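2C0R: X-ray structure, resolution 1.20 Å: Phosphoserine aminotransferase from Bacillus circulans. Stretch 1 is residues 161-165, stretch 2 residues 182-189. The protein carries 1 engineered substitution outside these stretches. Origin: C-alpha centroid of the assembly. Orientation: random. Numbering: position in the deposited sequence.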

# COMPACT_ATOMS: atom_id res chain seq x y z
N ALA A 161 17.67 -18.86 -15.99
CA ALA A 161 18.34 -17.89 -16.84
C ALA A 161 17.28 -17.22 -17.71
O ALA A 161 16.20 -17.78 -17.91
CB ALA A 161 19.37 -18.55 -17.75
N PHE A 162 17.60 -16.06 -18.21
CA PHE A 162 16.69 -15.18 -18.93
C PHE A 162 17.23 -14.94 -20.35
O PHE A 162 18.45 -14.95 -20.59
CB PHE A 162 16.56 -13.86 -18.18
CG PHE A 162 16.16 -14.10 -16.73
CD1 PHE A 162 17.06 -13.81 -15.72
CD2 PHE A 162 14.90 -14.60 -16.44
CE1 PHE A 162 16.70 -14.00 -14.39
CE2 PHE A 162 14.59 -14.82 -15.10
CZ PHE A 162 15.48 -14.56 -14.06
N PRO A 163 16.28 -14.71 -21.24
CA PRO A 163 16.62 -14.57 -22.66
C PRO A 163 17.18 -13.18 -22.93
O PRO A 163 16.95 -12.21 -22.21
CB PRO A 163 15.26 -14.69 -23.34
CG PRO A 163 14.36 -14.00 -22.33
CD PRO A 163 14.83 -14.55 -20.99
N ASP A 164 17.92 -13.10 -24.03
CA ASP A 164 18.41 -11.80 -24.48
C ASP A 164 17.45 -11.33 -25.56
O ASP A 164 17.29 -12.02 -26.56
CB ASP A 164 19.86 -11.89 -24.95
CG ASP A 164 20.88 -12.24 -23.89
OD1 ASP A 164 20.84 -11.70 -22.75
OD2 ASP A 164 21.80 -13.06 -24.18
N THR A 165 16.81 -10.21 -25.35
CA THR A 165 15.72 -9.80 -26.24
C THR A 165 16.13 -8.66 -27.14
O THR A 165 15.28 -8.10 -27.82
CB THR A 165 14.50 -9.41 -25.38
OG1 THR A 165 14.87 -8.42 -24.42
CG2 THR A 165 14.06 -10.65 -24.57
N PRO A 182 21.72 -13.89 -7.50
CA PRO A 182 22.27 -12.88 -8.41
C PRO A 182 21.58 -13.02 -9.76
O PRO A 182 21.20 -14.07 -10.25
CB PRO A 182 23.74 -13.27 -8.56
CG PRO A 182 24.03 -14.15 -7.39
CD PRO A 182 22.74 -14.87 -7.07
N PHE A 183 21.42 -11.86 -10.39
CA PHE A 183 21.07 -11.77 -11.78
C PHE A 183 21.61 -10.43 -12.29
O PHE A 183 21.88 -9.52 -11.50
CB PHE A 183 19.57 -11.91 -12.02
CG PHE A 183 18.69 -10.78 -11.55
CD1 PHE A 183 18.26 -9.75 -12.40
CD2 PHE A 183 18.29 -10.75 -10.24
CE1 PHE A 183 17.47 -8.70 -11.95
CE2 PHE A 183 17.47 -9.74 -9.76
CZ PHE A 183 17.04 -8.75 -10.63
N ASP A 184 21.73 -10.43 -13.62
CA ASP A 184 22.22 -9.21 -14.28
C ASP A 184 21.02 -8.32 -14.61
O ASP A 184 20.28 -8.62 -15.56
CB ASP A 184 22.99 -9.57 -15.54
CG ASP A 184 23.50 -8.40 -16.37
OD1 ASP A 184 23.48 -7.25 -15.83
OD2 ASP A 184 23.93 -8.66 -17.52
N LEU A 185 20.85 -7.25 -13.84
CA LEU A 185 19.74 -6.36 -14.08
C LEU A 185 19.73 -5.81 -15.50
O LEU A 185 18.68 -5.49 -16.04
CB LEU A 185 19.74 -5.20 -13.08
CG LEU A 185 18.58 -4.24 -13.17
CD1 LEU A 185 17.26 -4.95 -12.92
CD2 LEU A 185 18.73 -3.15 -12.09
N ASN A 186 20.91 -5.69 -16.08
CA ASN A 186 20.98 -5.10 -17.42
C ASN A 186 20.30 -5.92 -18.50
O ASN A 186 20.05 -5.41 -19.61
CB ASN A 186 22.46 -4.94 -17.79
CG ASN A 186 23.16 -4.01 -16.84
OD1 ASN A 186 22.84 -2.83 -16.80
ND2 ASN A 186 24.13 -4.53 -16.08
N GLN A 187 19.94 -7.17 -18.24
CA GLN A 187 19.13 -7.87 -19.22
C GLN A 187 17.70 -7.31 -19.31
O GLN A 187 17.03 -7.58 -20.30
CB GLN A 187 18.99 -9.36 -18.86
CG GLN A 187 20.23 -10.17 -19.11
CD GLN A 187 19.97 -11.64 -19.01
OE1 GLN A 187 19.78 -12.16 -17.90
NE2 GLN A 187 19.95 -12.33 -20.16
N PHE A 188 17.29 -6.59 -18.28
CA PHE A 188 15.89 -6.21 -18.16
C PHE A 188 15.65 -4.76 -18.39
O PHE A 188 16.47 -3.91 -17.99
CB PHE A 188 15.39 -6.50 -16.72
CG PHE A 188 15.25 -8.00 -16.47
CD1 PHE A 188 16.32 -8.72 -15.97
CD2 PHE A 188 14.05 -8.65 -16.75
CE1 PHE A 188 16.21 -10.09 -15.78
CE2 PHE A 188 13.91 -10.00 -16.53
CZ PHE A 188 15.00 -10.72 -16.03
N GLY A 189 14.49 -4.44 -18.95
CA GLY A 189 14.13 -3.01 -18.91
C GLY A 189 13.38 -2.71 -17.62
O GLY A 189 13.34 -1.59 -17.12
O HOH W 1 20.13 -14.88 -17.51
O HOH W 2 17.47 -9.42 -22.34

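The two stretches meet in a small, mixed contact in which the side-chain amide of Gln187 ties down the extended backbone of residues 162-164 while the ring of Phe162 packs against Phe188 and Phe183. The surface buried between them amounts to 268 Å², summed over both sides, and Phe162 and Gln187 contribute most of it.

The polar half centres on Gln187, which lies in a short 3-10 segment. Its CA-to-CB bond points toward the first stretch, and with chi1 in m and chi2 in t the side chain reaches far enough for its amide to lie alongside the chain there. NE2 of Gln187 donates two hydrogen bonds, one to the backbone O of Phe162 at 3.0 Å and a shorter one to OD1 of Asp164 at 2.8 Å. A primary amide suits this position because its nitrogen carries two hydrogens and can serve both acceptors, while its oxygen remains free to accept. That oxygen is used as well: water 1 donates to OE1 of Gln187 (2.8 Å from the water O) and accepts from N of Phe162 (2.9 Å from the water O), so the amide engages both polar backbone groups of Phe162, one directly and one through water. The CA-to-CB bond of Asp164 points sideways, but its m rotamer brings the carboxylate to the amide, where it offers an acceptor at an exposed site.

A second water joins the backbones. Water 2 donates to O of Pro163 and to O of Gln187, each 2.8 Å from the water O, and accepts from N of Thr165 at 3.2 Å from the water O.

The apolar half is built around Phe162, a buried residue whose CA-to-CB bond points toward the second stretch. Phe188 presents its edge to one face of this ring in an edge-to-face pair, with centroids 5.1 Å apart and planes at 71°; CZ of Phe188 lies 3.6 Å from CG of Phe162. Although the CA-to-CB bond of Phe188 runs sideways, its long, flat side chain carries the ring tip to the contact. At the edge of the Phe162 ring, CE1 lies 4.3 Å from CB of Phe183, a looser apolar contact.

Within the second stretch, the turn leading to Gln187 is braced locally. OD1 of Asp184 accepts from N of Asn186 (3.0 Å) and from ND2 of Asn186 (2.8 Å), while N of Gln187 donates to O of Asp184 at 3.1 Å.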